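Local coordinates for putative branched-chain amino acid transport system substrate-binding protein (Rhodopseudomonas palustris, PDB 3TX6) that binds 3-(4-hydroxyphenyl)pyruvic acid and is probably the periplasmic substrate-binding component of an ABC transporter for aromatic acids of the kind derived from lignin, at residues Ile10-Thr15 with Leu43-Leu48; Gln93-Ala98 with Glu311-Ile316; Lys124-His129 with Leu242-Pro247; Ile135-Tyr140 with Asn190-Leu195; Ile141-Ser146 with Gly197-Ala202. All blocks are in the same frame, centred on the assembly; numbering follows the deposited sequence. Where two conformers were deposited one is given.

Interaction 1. Residues Ile10-Thr15 with Leu43-Leu48; sequences IGITVT and LKVIVL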
# COMPACT_ATOMS: atom_id res chain seq x y z
N ILE A 10 16.26 -3.88 12.06
CA ILE A 10 15.11 -3.38 11.32
C ILE A 10 13.93 -3.39 12.27
O ILE A 10 13.56 -4.43 12.80
CB ILE A 10 14.79 -4.28 10.14
CG1 ILE A 10 16.00 -4.33 9.21
CG2 ILE A 10 13.53 -3.80 9.36
CD1 ILE A 10 16.08 -5.56 8.38
N GLY A 11 13.34 -2.22 12.48
CA GLY A 11 12.09 -2.13 13.24
C GLY A 11 10.90 -1.92 12.36
O GLY A 11 10.92 -1.09 11.44
N ILE A 12 9.84 -2.65 12.67
CA ILE A 12 8.62 -2.65 11.89
C ILE A 12 7.43 -2.39 12.80
O ILE A 12 7.23 -3.14 13.77
CB ILE A 12 8.44 -3.98 11.17
CG1 ILE A 12 9.74 -4.31 10.39
CG2 ILE A 12 7.20 -3.92 10.24
CD1 ILE A 12 9.68 -5.54 9.51
N THR A 13 6.65 -1.35 12.49
CA THR A 13 5.38 -1.14 13.16
C THR A 13 4.26 -1.29 12.16
O THR A 13 4.26 -0.63 11.13
CB THR A 13 5.31 0.24 13.92
OG1 THR A 13 4.10 0.30 14.72
CG2 THR A 13 5.51 1.46 13.04
N VAL A 14 3.34 -2.21 12.45
CA VAL A 14 2.21 -2.45 11.61
C VAL A 14 0.95 -2.63 12.45
O VAL A 14 1.00 -2.66 13.67
CB VAL A 14 2.45 -3.67 10.69
CG1 VAL A 14 3.45 -3.37 9.58
CG2 VAL A 14 2.81 -4.90 11.52
N THR A 15 -0.18 -2.69 11.77
CA THR A 15 -1.48 -2.69 12.43
C THR A 15 -2.07 -4.09 12.42
O THR A 15 -2.65 -4.56 11.41
CB THR A 15 -2.43 -1.72 11.72
OG1 THR A 15 -1.79 -0.42 11.59
CG2 THR A 15 -3.79 -1.65 12.49
N LEU A 43 19.81 -10.39 10.03
CA LEU A 43 18.84 -9.32 10.17
C LEU A 43 18.15 -9.57 11.53
O LEU A 43 17.68 -10.68 11.83
CB LEU A 43 17.82 -9.37 9.05
CG LEU A 43 18.33 -9.28 7.62
CD1 LEU A 43 17.16 -9.05 6.67
CD2 LEU A 43 19.40 -8.20 7.48
N LYS A 44 18.12 -8.53 12.34
CA LYS A 44 17.43 -8.54 13.61
C LYS A 44 16.19 -7.71 13.35
O LYS A 44 16.27 -6.50 13.18
CB LYS A 44 18.30 -7.92 14.71
CG LYS A 44 17.58 -7.76 16.03
CD LYS A 44 17.31 -9.09 16.69
CE LYS A 44 16.73 -8.94 18.10
NZ LYS A 44 16.21 -10.22 18.67
N VAL A 45 15.03 -8.36 13.33
CA VAL A 45 13.78 -7.72 12.95
C VAL A 45 12.89 -7.69 14.20
O VAL A 45 12.61 -8.72 14.84
CB VAL A 45 13.08 -8.50 11.81
CG1 VAL A 45 11.76 -7.84 11.44
CG2 VAL A 45 13.99 -8.62 10.59
N ILE A 46 12.46 -6.48 14.54
CA ILE A 46 11.64 -6.19 15.72
C ILE A 46 10.29 -5.67 15.25
O ILE A 46 10.22 -4.69 14.53
CB ILE A 46 12.29 -5.14 16.64
CG1 ILE A 46 13.70 -5.58 17.03
CG2 ILE A 46 11.43 -4.94 17.87
CD1 ILE A 46 14.66 -4.45 17.28
N VAL A 47 9.24 -6.42 15.56
CA VAL A 47 7.88 -6.14 15.08
C VAL A 47 6.98 -5.73 16.20
O VAL A 47 6.96 -6.38 17.23
CB VAL A 47 7.26 -7.35 14.35
CG1 VAL A 47 5.97 -6.93 13.65
CG2 VAL A 47 8.28 -7.89 13.35
N LEU A 48 6.25 -4.64 16.01
CA LEU A 48 5.28 -4.17 16.99
C LEU A 48 3.97 -3.82 16.31
O LEU A 48 3.97 -3.39 15.17
CB LEU A 48 5.84 -2.89 17.68
CG LEU A 48 7.07 -3.11 18.59
CD1 LEU A 48 7.62 -1.76 19.11
CD2 LEU A 48 6.79 -4.07 19.79
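Val45 pushes between Ile10 and Ile12 like a two-pronged wedge. Its CG1, anti to the backbone N (chi1 179°), leans forward to meet Ile12 CD1 at 3.7 Å in one of the two deposited conformers of that isoleucine, while Val45 CG2 turns back toward Ile10 CD1 at 4.3 Å. Ile10 CD1 in turn settles in the hollow between this methyl and Leu43, touching Leu43 CD1 at 4.0 Å as the two side chains cross obliquely. The same interlock recurs one step on, more loosely: Val47 has nearly the same first torsion (-170°) and spreads its methyls between Ile12 and Val14, with Val47 CG1 4.3 Å from Val14 CG2. The two strands belong to the parallel core of one lobe of the periplasmic-binding fold and are the two parallel strands of a beta-alpha-beta crossover through helix 21-29. Five backbone bonds join them, running from Ile10 N to Lys44 O at one end and from Val14 N to Leu48 O at the other, and the CA-H groups of Val45 and Val47 also lean on the carbonyls of Ile10 and Ile12. On the reverse face the relief is different. Gly11 offers no bump beside Ile46, only its CA, 3.4 Å from Ile46 O, and Ile46 and Leu48 turn instead to Phe64 of helix 54-67. Thr13 lies next to Leu48 there, its OG1 held by Asp50 and Asn60. Phe291 of helix 282-304 packs on Ile10, Ile12 and Leu43.

Interaction 2. Residues Gln93-Ala98 with Glu311-Ile316; sequences QVPHIA and EFREAI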
# COMPACT_ATOMS: atom_id res chain seq x y z
N GLN A 93 16.86 10.69 11.72
CA GLN A 93 17.73 10.43 10.58
C GLN A 93 17.97 8.94 10.33
O GLN A 93 19.11 8.46 10.28
CB GLN A 93 19.06 11.22 10.72
CG GLN A 93 18.84 12.71 11.00
CD GLN A 93 20.16 13.42 11.05
OE1 GLN A 93 20.87 13.43 12.10
NE2 GLN A 93 20.55 13.97 9.93
N VAL A 94 16.87 8.23 10.20
CA VAL A 94 16.86 6.80 9.97
C VAL A 94 16.02 6.51 8.71
O VAL A 94 14.92 7.00 8.59
CB VAL A 94 16.28 6.04 11.17
CG1 VAL A 94 16.28 4.51 10.89
CG2 VAL A 94 17.05 6.37 12.45
N PRO A 95 16.55 5.68 7.79
CA PRO A 95 15.74 5.31 6.63
C PRO A 95 14.42 4.70 7.05
O PRO A 95 14.37 3.81 7.91
CB PRO A 95 16.61 4.29 5.90
CG PRO A 95 18.03 4.70 6.28
CD PRO A 95 17.92 5.16 7.70
N HIS A 96 13.37 5.13 6.36
CA HIS A 96 12.02 4.66 6.60
C HIS A 96 11.42 4.15 5.33
O HIS A 96 11.34 4.89 4.33
CB HIS A 96 11.20 5.84 7.15
CG HIS A 96 9.72 5.58 7.19
ND1 HIS A 96 8.80 6.54 6.88
CD2 HIS A 96 9.01 4.42 7.52
CE1 HIS A 96 7.57 6.00 6.99
NE2 HIS A 96 7.70 4.70 7.37
N ILE A 97 10.98 2.89 5.34
CA ILE A 97 10.23 2.35 4.22
C ILE A 97 8.75 2.23 4.63
O ILE A 97 8.39 1.43 5.52
CB ILE A 97 10.77 0.97 3.76
CG1 ILE A 97 12.20 1.09 3.29
CG2 ILE A 97 9.91 0.45 2.65
CD1 ILE A 97 12.91 -0.24 2.98
N ALA A 98 7.93 3.11 4.06
CA ALA A 98 6.50 3.19 4.35
C ALA A 98 5.78 2.00 3.73
O ALA A 98 6.03 1.66 2.57
CB ALA A 98 5.92 4.52 3.87
N GLU A 311 26.72 6.49 9.69
CA GLU A 311 27.30 6.35 8.35
C GLU A 311 26.57 5.28 7.53
O GLU A 311 26.37 5.44 6.33
CB GLU A 311 28.80 6.05 8.44
CG GLU A 311 29.59 7.22 8.99
CD GLU A 311 29.83 7.17 10.50
OE1 GLU A 311 28.99 6.75 11.32
OE2 GLU A 311 30.94 7.56 10.88
N PHE A 312 26.15 4.21 8.20
CA PHE A 312 25.38 3.15 7.54
C PHE A 312 23.98 3.62 7.13
O PHE A 312 23.54 3.39 6.01
CB PHE A 312 25.30 1.95 8.43
CG PHE A 312 24.78 0.70 7.78
CD1 PHE A 312 25.51 -0.02 6.84
CD2 PHE A 312 23.52 0.22 8.12
CE1 PHE A 312 24.96 -1.17 6.28
CE2 PHE A 312 23.02 -0.93 7.60
CZ PHE A 312 23.74 -1.62 6.70
N ARG A 313 23.32 4.32 8.03
CA ARG A 313 22.02 4.89 7.72
C ARG A 313 22.11 5.86 6.54
O ARG A 313 21.27 5.82 5.62
CB ARG A 313 21.43 5.55 8.97
CG ARG A 313 21.12 4.53 10.07
CD ARG A 313 20.30 5.14 11.21
NE ARG A 313 21.04 6.12 12.00
CZ ARG A 313 21.80 5.81 13.06
NH1 ARG A 313 21.88 4.58 13.45
NH2 ARG A 313 22.42 6.75 13.74
N GLU A 314 23.14 6.69 6.53
CA GLU A 314 23.36 7.61 5.43
C GLU A 314 23.64 6.85 4.12
O GLU A 314 23.15 7.22 3.08
CB GLU A 314 24.48 8.58 5.79
CG GLU A 314 24.88 9.52 4.67
CD GLU A 314 23.85 10.58 4.36
OE1 GLU A 314 22.81 10.69 5.04
OE2 GLU A 314 24.12 11.38 3.44
N ALA A 315 24.44 5.79 4.19
CA ALA A 315 24.79 5.02 2.98
C ALA A 315 23.55 4.29 2.44
O ALA A 315 23.40 4.17 1.23
CB ALA A 315 25.92 4.03 3.25
N ILE A 316 22.66 3.84 3.33
CA ILE A 316 21.39 3.30 2.88
C ILE A 316 20.58 4.36 2.14
O ILE A 316 20.03 4.11 1.06
CB ILE A 316 20.58 2.67 4.03
CG1 ILE A 316 21.33 1.43 4.53
CG2 ILE A 316 19.14 2.36 3.60
CD1 ILE A 316 20.72 0.78 5.75
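Arg313 starts with CG anti to its carbonyl carbon (chi1 -66°); the extended chi2 carries CD to the side chain of Val94, and the bend at chi3 (-68°) turns NE toward the Gln93 carbonyl. Ile316 has CG2 anti to its backbone N, and this methyl faces the ring of Pro95. Arg313 and Ile316 each have a second deposited conformer. Pro95 is the wedge of the contact. Its ring points into the helix surface and crosses the side chains of Arg313 and Ile316 at about a right angle. Pro95 CG approaches Ile316 CG2 to 3.7 Å and the backbone Arg313 O to 3.5 Å, while Pro95 CD rests on Arg313 CB at 3.8 Å. An alanine here, lacking CG and CD, would probably open a gap over Arg313 CB and Arg313 O and leave Ile316 CG2 with CB alone to lean on. Beside the proline, Val94 CG2 packs against the aliphatic part of the arginine, 3.7 Å from Arg313 CD. The Gln93 carbonyl lies at the edge of the guanidinium and accepts a hydrogen bond from Gln310 NE2; Gln310 OE1 takes one from Arg313 NH2, which ties the arginine's polar end back to its own helix. The residues from Gln93 to Pro95 lead out of helix 79-92, Gln93 turning the chain with positive phi, into strand 96-98 in the first-lobe sheet of the periplasmic-binding fold. Ile316 reaches Val72 of strand 72-75 and Ala301 of helix 282-304, so helix 310-322 lies against the sheet and beside that long helix.

Interaction 3. Residues Lys124-His129 with Leu242-Pro247; sequences KVLYEH and LMASGP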
# COMPACT_ATOMS: atom_id res chain seq x y z
N LYS A 124 -5.07 6.76 -12.26
CA LYS A 124 -5.03 6.75 -13.74
C LYS A 124 -5.58 5.46 -14.30
O LYS A 124 -6.33 5.51 -15.28
CB LYS A 124 -3.60 6.98 -14.24
CG LYS A 124 -3.49 7.15 -15.76
CD LYS A 124 -2.05 7.55 -16.18
CE LYS A 124 -1.89 7.69 -17.70
NZ LYS A 124 -0.51 8.14 -18.15
N VAL A 125 -5.23 4.32 -13.70
CA VAL A 125 -5.69 3.04 -14.24
C VAL A 125 -7.21 2.93 -14.09
O VAL A 125 -7.91 2.40 -14.96
CB VAL A 125 -4.88 1.80 -13.72
CG1 VAL A 125 -5.33 1.29 -12.34
CG2 VAL A 125 -4.94 0.69 -14.74
N LEU A 126 -7.76 3.45 -13.02
CA LEU A 126 -9.20 3.42 -12.82
C LEU A 126 -9.93 4.37 -13.76
O LEU A 126 -10.94 4.00 -14.36
CB LEU A 126 -9.56 3.78 -11.39
CG LEU A 126 -9.04 2.84 -10.27
CD1 LEU A 126 -9.35 3.46 -8.89
CD2 LEU A 126 -9.63 1.44 -10.41
N TYR A 127 -9.42 5.59 -13.87
CA TYR A 127 -10.08 6.59 -14.73
C TYR A 127 -9.98 6.19 -16.23
O TYR A 127 -10.90 6.47 -16.99
CB TYR A 127 -9.55 8.01 -14.53
CG TYR A 127 -9.31 8.42 -13.08
CD1 TYR A 127 -10.15 8.00 -12.08
CD2 TYR A 127 -8.23 9.24 -12.72
CE1 TYR A 127 -9.91 8.32 -10.76
CE2 TYR A 127 -8.00 9.58 -11.39
CZ TYR A 127 -8.84 9.10 -10.42
OH TYR A 127 -8.65 9.38 -9.08
N GLU A 128 -8.88 5.60 -16.63
CA GLU A 128 -8.72 5.12 -18.00
C GLU A 128 -9.83 4.15 -18.33
O GLU A 128 -10.43 4.22 -19.39
CB GLU A 128 -7.36 4.46 -18.26
CG GLU A 128 -6.22 5.47 -18.43
CD GLU A 128 -4.83 4.83 -18.54
OE1 GLU A 128 -4.69 3.62 -18.23
OE2 GLU A 128 -3.87 5.55 -18.94
N HIS A 129 -10.06 3.20 -17.42
CA HIS A 129 -11.14 2.26 -17.58
C HIS A 129 -12.48 2.92 -17.64
O HIS A 129 -13.31 2.55 -18.51
CB HIS A 129 -11.11 1.23 -16.47
CG HIS A 129 -12.11 0.15 -16.64
ND1 HIS A 129 -13.37 0.25 -16.18
CD2 HIS A 129 -12.00 -1.10 -17.26
CE1 HIS A 129 -14.05 -0.89 -16.52
NE2 HIS A 129 -13.19 -1.71 -17.13
N LEU A 242 -14.28 -2.79 -10.27
CA LEU A 242 -12.94 -2.57 -10.86
C LEU A 242 -12.07 -2.09 -9.72
O LEU A 242 -12.46 -1.21 -8.96
CB LEU A 242 -12.98 -1.50 -11.95
CG LEU A 242 -13.69 -1.81 -13.26
CD1 LEU A 242 -13.30 -3.20 -13.83
CD2 LEU A 242 -15.18 -1.70 -12.96
N MSE A 243 -10.86 -2.62 -9.66
CA MSE A 243 -10.03 -2.40 -8.47
C MSE A 243 -8.62 -2.26 -8.92
O MSE A 243 -8.12 -3.11 -9.68
CB MSE A 243 -10.20 -3.58 -7.51
CG MSE A 243 -9.17 -3.45 -6.41
SE MSE A 243 -9.26 -4.91 -5.14
CE MSE A 243 -11.15 -4.86 -4.55
N ALA A 244 -7.98 -1.18 -8.49
CA ALA A 244 -6.55 -0.99 -8.76
C ALA A 244 -5.82 -1.93 -7.81
O ALA A 244 -6.19 -2.06 -6.63
CB ALA A 244 -6.12 0.46 -8.51
N SER A 245 -4.80 -2.62 -8.34
CA SER A 245 -4.04 -3.58 -7.55
C SER A 245 -2.62 -3.58 -8.00
O SER A 245 -2.33 -3.34 -9.15
CB SER A 245 -4.61 -4.97 -7.81
OG SER A 245 -3.95 -5.95 -7.11
N GLY A 246 -1.73 -3.89 -7.08
CA GLY A 246 -0.41 -4.31 -7.46
C GLY A 246 -0.47 -5.64 -8.21
O GLY A 246 -1.42 -6.41 -8.06
N PRO A 247 0.57 -5.92 -8.99
CA PRO A 247 0.63 -7.13 -9.83
C PRO A 247 0.78 -8.41 -9.06
O PRO A 247 0.62 -9.51 -9.61
CB PRO A 247 1.81 -6.85 -10.76
CG PRO A 247 2.64 -5.83 -10.06
CD PRO A 247 1.67 -4.98 -9.29
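Helix 119-130 packs on the central sheet of the lobe that holds the chain's C-terminus, and His129, Leu126 and Val125 carry its contact with strand 242-245. The axes of segments 124-129 and 242-245 run roughly antiparallel (151°) and approach to 8.3 Å. Leu242 sits over one face of the His129 imidazole in a CH-pi contact: Leu242 CG lies 3.8 Å from the ring centroid, offset toward the rim on the CE1 and ND1 side, and Leu242 CD1 reaches across to His129 NE2 at 3.6 Å. The histidine has CG anti to its backbone N (chi1 -174°), which carries CG out toward the strand. Its ND1 is hydrogen-bonded to Tyr220 OH on the adjoining strand 218-221, which would limit turning of the ring beneath the leucine. Two residues along, Ala244 presents only a methyl. Val125 CG1 meets Ala244 CB at 4.0 Å, and Leu126 CD2 slips in beside the backbone, 3.6 Å from Ala244 N. Leu350 of strand 349-354 touches both Leu126 and His129, extending the apolar surface under the helix. The touching groups across the two segments are methyls, a CH over an imidazole face and a leucine tip against backbone, so the attraction between helix and strand is mainly dispersive, while the histidine's polar bond to Tyr220 links the helix to the neighbouring strand.

Interaction 4. Residues Ile135-Tyr140 with Asn190-Leu195; sequences IKTVGY and NPDAIL. With ACY (acetic acid), chain F.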
# COMPACT_ATOMS: atom_id res chain seq x y z
N ILE A 135 -18.31 6.15 -18.92
CA ILE A 135 -18.53 6.86 -17.66
C ILE A 135 -18.29 8.34 -17.89
O ILE A 135 -17.16 8.72 -18.23
CB ILE A 135 -17.61 6.37 -16.56
CG1 ILE A 135 -17.71 4.85 -16.45
CG2 ILE A 135 -17.91 7.11 -15.24
CD1 ILE A 135 -19.08 4.40 -16.08
N LYS A 136 -19.31 9.16 -17.68
CA LYS A 136 -19.17 10.62 -17.79
C LYS A 136 -19.21 11.30 -16.42
O LYS A 136 -18.42 12.19 -16.14
CB LYS A 136 -20.26 11.21 -18.68
CG LYS A 136 -20.24 10.64 -20.10
CD LYS A 136 -21.43 11.10 -20.96
CE LYS A 136 -21.41 10.40 -22.32
NZ LYS A 136 -22.37 9.27 -22.42
N THR A 137 -20.14 10.88 -15.58
CA THR A 137 -20.32 11.47 -14.25
C THR A 137 -19.78 10.49 -13.20
O THR A 137 -19.90 9.24 -13.39
CB THR A 137 -21.77 11.83 -13.96
OG1 THR A 137 -22.59 10.64 -14.12
CG2 THR A 137 -22.21 12.95 -14.92
N VAL A 138 -19.24 11.03 -12.12
CA VAL A 138 -18.61 10.19 -11.10
C VAL A 138 -18.95 10.77 -9.71
O VAL A 138 -19.03 11.99 -9.51
CB VAL A 138 -17.08 10.08 -11.28
CG1 VAL A 138 -16.42 11.43 -11.04
CG2 VAL A 138 -16.49 9.01 -10.33
N GLY A 139 -19.25 9.89 -8.78
CA GLY A 139 -19.38 10.32 -7.39
C GLY A 139 -18.24 9.69 -6.57
O GLY A 139 -17.63 8.71 -6.98
N TYR A 140 -17.93 10.31 -5.45
CA TYR A 140 -16.87 9.85 -4.51
C TYR A 140 -17.41 9.67 -3.13
O TYR A 140 -18.18 10.52 -2.64
CB TYR A 140 -15.80 10.91 -4.42
CG TYR A 140 -14.62 10.52 -3.53
CD1 TYR A 140 -13.72 9.54 -3.93
CD2 TYR A 140 -14.38 11.16 -2.30
CE1 TYR A 140 -12.62 9.20 -3.13
CE2 TYR A 140 -13.33 10.79 -1.48
CZ TYR A 140 -12.42 9.83 -1.92
OH TYR A 140 -11.35 9.44 -1.17
N ASN A 190 -27.04 9.58 -8.78
CA ASN A 190 -26.95 8.52 -9.82
C ASN A 190 -25.86 8.82 -10.86
O ASN A 190 -26.13 8.84 -12.08
CB ASN A 190 -28.31 8.16 -10.48
CG ASN A 190 -28.24 6.84 -11.30
OD1 ASN A 190 -27.48 5.90 -10.97
ND2 ASN A 190 -29.02 6.78 -12.38
N PRO A 191 -24.63 9.01 -10.38
CA PRO A 191 -23.51 9.17 -11.29
C PRO A 191 -23.31 7.88 -12.06
O PRO A 191 -23.79 6.81 -11.60
CB PRO A 191 -22.34 9.45 -10.36
CG PRO A 191 -22.71 8.76 -9.09
CD PRO A 191 -24.19 8.93 -8.97
N ASP A 192 -22.70 7.97 -13.23
CA ASP A 192 -22.38 6.78 -14.02
C ASP A 192 -21.47 5.77 -13.27
O ASP A 192 -21.55 4.55 -13.53
CB ASP A 192 -21.71 7.17 -15.33
CG ASP A 192 -22.59 8.02 -16.19
OD1 ASP A 192 -23.85 7.94 -16.07
OD2 ASP A 192 -21.99 8.76 -17.02
N ALA A 193 -20.59 6.28 -12.40
CA ALA A 193 -19.64 5.44 -11.65
C ALA A 193 -19.44 6.07 -10.26
O ALA A 193 -19.67 7.26 -10.05
CB ALA A 193 -18.32 5.28 -12.39
N ILE A 194 -19.07 5.26 -9.27
CA ILE A 194 -18.67 5.81 -7.97
C ILE A 194 -17.30 5.24 -7.62
O ILE A 194 -17.04 4.07 -7.84
CB ILE A 194 -19.66 5.49 -6.86
CG1 ILE A 194 -20.96 6.27 -7.08
CG2 ILE A 194 -19.11 5.83 -5.47
CD1 ILE A 194 -22.14 5.75 -6.29
N LEU A 195 -16.43 6.11 -7.11
CA LEU A 195 -15.09 5.75 -6.63
C LEU A 195 -15.17 5.70 -5.12
O LEU A 195 -15.59 6.68 -4.47
CB LEU A 195 -13.99 6.75 -7.04
CG LEU A 195 -12.60 6.51 -6.41
CD1 LEU A 195 -12.05 5.18 -6.94
CD2 LEU A 195 -11.70 7.71 -6.79
C ACY F . -29.75 3.19 -13.83
O ACY F . -29.67 2.32 -14.74
OXT ACY F . -29.15 4.30 -13.89
CH3 ACY F . -30.59 2.90 -12.63
O HOH W 1 -22.68 7.78 -19.73
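Asp192 OD2 grips the chain at the start of strand 137-143 by two successive backbone N-H groups. Lys136 N uses the anti lone pair at 2.8 Å, whereas Thr137 N, at 3.2 Å, comes from above the carboxylate plane. A water also donates to this oxygen and accepts from Lys136 NZ, which also bonds Asn134. Thr137 repays the aspartate: its OG1, placed between backbone N and carbonyl carbon (chi1 56°), accepts a hydrogen bond from Asp192 N at 2.8 Å. An alanine at Asp192 would probably leave the N-H groups of Lys136 and Thr137 without their acceptor and the bridging water with one mate fewer. From here strands 137-143 and 193-197 run side by side as parallel neighbours in the sheet of the second lobe, linked through helix 146-161, strand 165-172 and helix 180-189. Ala193 N donates to Thr137 O (3.2 Å), Gly139 N to Ala193 O (3.0 Å) and Leu195 N to Gly139 O (2.9 Å). Gly139 also leaves room for Pro191, whose CG would crowd any CB there. Next to this polar cluster Ile135 CG2 presses tightly on Ala193 CB, 3.4 Å away. Asn190 ND2 donates to a bound acetic acid molecule, probably from the crystallisation liquor.

Interaction 5. Residues Ile141-Ser146 with Gly197-Ala202; sequences IGYSDS and GASGTA. With ENO (3-(4-hydroxy-phenyl)pyruvic acid), chain D.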
# COMPACT_ATOMS: atom_id res chain seq x y z
N ILE A 141 -16.99 8.57 -2.51
CA ILE A 141 -17.19 8.27 -1.11
C ILE A 141 -15.86 7.76 -0.58
O ILE A 141 -15.36 6.74 -1.06
CB ILE A 141 -18.37 7.28 -0.83
CG1 ILE A 141 -18.57 7.22 0.68
CG2 ILE A 141 -18.21 5.92 -1.51
CD1 ILE A 141 -19.85 6.57 1.18
N GLY A 142 -15.33 8.46 0.39
CA GLY A 142 -14.03 8.07 0.97
C GLY A 142 -13.80 8.64 2.36
O GLY A 142 -14.61 9.40 2.91
N TYR A 143 -12.69 8.25 2.97
CA TYR A 143 -12.40 8.72 4.34
C TYR A 143 -12.28 10.21 4.44
O TYR A 143 -11.76 10.88 3.53
CB TYR A 143 -11.11 8.15 4.92
CG TYR A 143 -11.00 6.64 5.01
CD1 TYR A 143 -12.05 5.86 5.48
CD2 TYR A 143 -9.80 6.02 4.75
CE1 TYR A 143 -11.91 4.50 5.59
CE2 TYR A 143 -9.66 4.66 4.85
CZ TYR A 143 -10.71 3.89 5.31
OH TYR A 143 -10.57 2.53 5.41
N SER A 144 -12.67 10.70 5.61
CA SER A 144 -12.48 12.10 6.02
C SER A 144 -11.09 12.27 6.67
O SER A 144 -10.96 12.75 7.79
CB SER A 144 -13.60 12.53 6.97
OG SER A 144 -13.72 11.64 8.06
N ASP A 145 -10.04 11.84 5.98
CA ASP A 145 -8.66 12.05 6.47
C ASP A 145 -7.69 12.09 5.27
O ASP A 145 -8.14 12.10 4.14
CB ASP A 145 -8.29 11.01 7.54
CG ASP A 145 -8.08 9.59 7.00
OD1 ASP A 145 -8.01 9.38 5.79
OD2 ASP A 145 -8.06 8.66 7.82
N SER A 146 -6.39 12.09 5.53
CA SER A 146 -5.38 12.31 4.49
C SER A 146 -5.49 11.31 3.34
O SER A 146 -5.37 11.69 2.17
CB SER A 146 -3.96 12.31 5.08
OG SER A 146 -3.70 11.12 5.80
N GLY A 197 -12.98 5.59 -1.80
CA GLY A 197 -11.62 5.91 -1.24
C GLY A 197 -11.47 5.43 0.21
O GLY A 197 -11.59 6.18 1.18
N ALA A 198 -11.23 4.14 0.36
CA ALA A 198 -11.19 3.55 1.67
C ALA A 198 -10.28 2.32 1.58
O ALA A 198 -9.57 2.13 0.58
CB ALA A 198 -12.61 3.22 2.12
N SER A 199 -10.27 1.49 2.62
CA SER A 199 -9.36 0.34 2.69
C SER A 199 -9.97 -0.68 3.63
O SER A 199 -10.82 -0.35 4.45
CB SER A 199 -8.00 0.76 3.20
OG SER A 199 -8.08 1.29 4.50
N GLY A 200 -9.52 -1.92 3.47
CA GLY A 200 -9.93 -3.02 4.31
C GLY A 200 -11.41 -3.20 4.38
O GLY A 200 -12.11 -3.18 3.34
N THR A 201 -11.89 -3.42 5.60
CA THR A 201 -13.28 -3.82 5.79
C THR A 201 -14.16 -2.63 5.43
O THR A 201 -15.19 -2.80 4.80
CB THR A 201 -13.53 -4.41 7.21
OG1 THR A 201 -13.20 -3.45 8.22
CG2 THR A 201 -12.69 -5.63 7.40
N ALA A 202 -13.67 -1.41 5.70
CA ALA A 202 -14.42 -0.22 5.33
C ALA A 202 -14.62 -0.04 3.81
O ALA A 202 -15.63 0.55 3.40
CB ALA A 202 -13.74 0.99 5.95
O4 ENO D . -3.07 3.79 3.39
C9 ENO D . -2.47 0.60 2.32
C8 ENO D . -1.65 0.02 1.38
C7 ENO D . -1.92 0.15 0.01
C6 ENO D . -2.97 0.96 -0.38
C5 ENO D . -3.81 1.54 0.56
C4 ENO D . -3.56 1.38 1.93
O3 ENO D . -1.05 -0.44 -0.90
C3 ENO D . -4.50 1.95 2.96
C2 ENO D . -4.18 3.25 3.58
C1 ENO D . -5.14 3.79 4.53
O2 ENO D . -4.85 4.86 5.10
O1 ENO D . -6.24 3.20 4.75
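Ser199 OG stands between the bound 3-(4-hydroxyphenyl)pyruvic acid and Tyr143: it donates a hydrogen bond to the ligand's carboxylate oxygen O1 at 2.7 Å and lies 2.9 Å from Tyr143 OH. The Tyr143 ring reaches across from the end of strand 137-143, and residues from the end of strand 193-197 to the start of helix 200-213 line it. Ala198 CA sits over one face in a CH-pi contact, 3.9 Å from the ring centroid, with Gly197 O over the same face toward the rim. Ala202 CB lies at the ring edge, 3.6 Å from Tyr143 OH, and the ligand O1 lies at the edge too, near CE2. Phe172 meets the ring edge-to-face. Behind the tyrosine the last parallel pairing of the strands fixes its backbone: Gly197 N donates to Ile141 O at 2.7 Å and Tyr143 N to Gly197 O at 2.9 Å. Gly142 and Gly197 approach to 3.9 Å between CA atoms, and a CB on Gly142 would run into Gly197 O. Arg174, Thr79, Gln282 and His286 also hydrogen-bond the ligand; Thr79 begins helix 79-92 of the first lobe, consistent with the interlobe cleft of periplasmic binding proteins. Tyr143 thus backs the serine that touches the ligand directly. A hydroxyl whose proton is given to the carboxylate, with Arg174 close by, is consistent with a site that favours the acid group as its anion.

Overall arrangement
Interactions 1 and 2 belong to one lobe, interactions 3, 4 and 5 to the other. Interaction 1 is only partly buried, whereas interactions 2 to 5 are buried contacts. In the first lobe the sheet is shared but not the contact: interaction 1 joins two of its strands by backbone bonds and aliphatic interlock, whereas interaction 2 sets a proline wedge against a helix. In the second lobe, interactions 4 and 5 lie in sequence on strand 137-143, and the chemistry shifts from a carboxylate gripping backbone N-H groups at a strand start to a hydroxyl pair at the ligand. Interaction 3 is apolar and meets interaction 4 where Leu126 packs on Leu195. Of the five, interaction 5 alone bonds the aromatic acid.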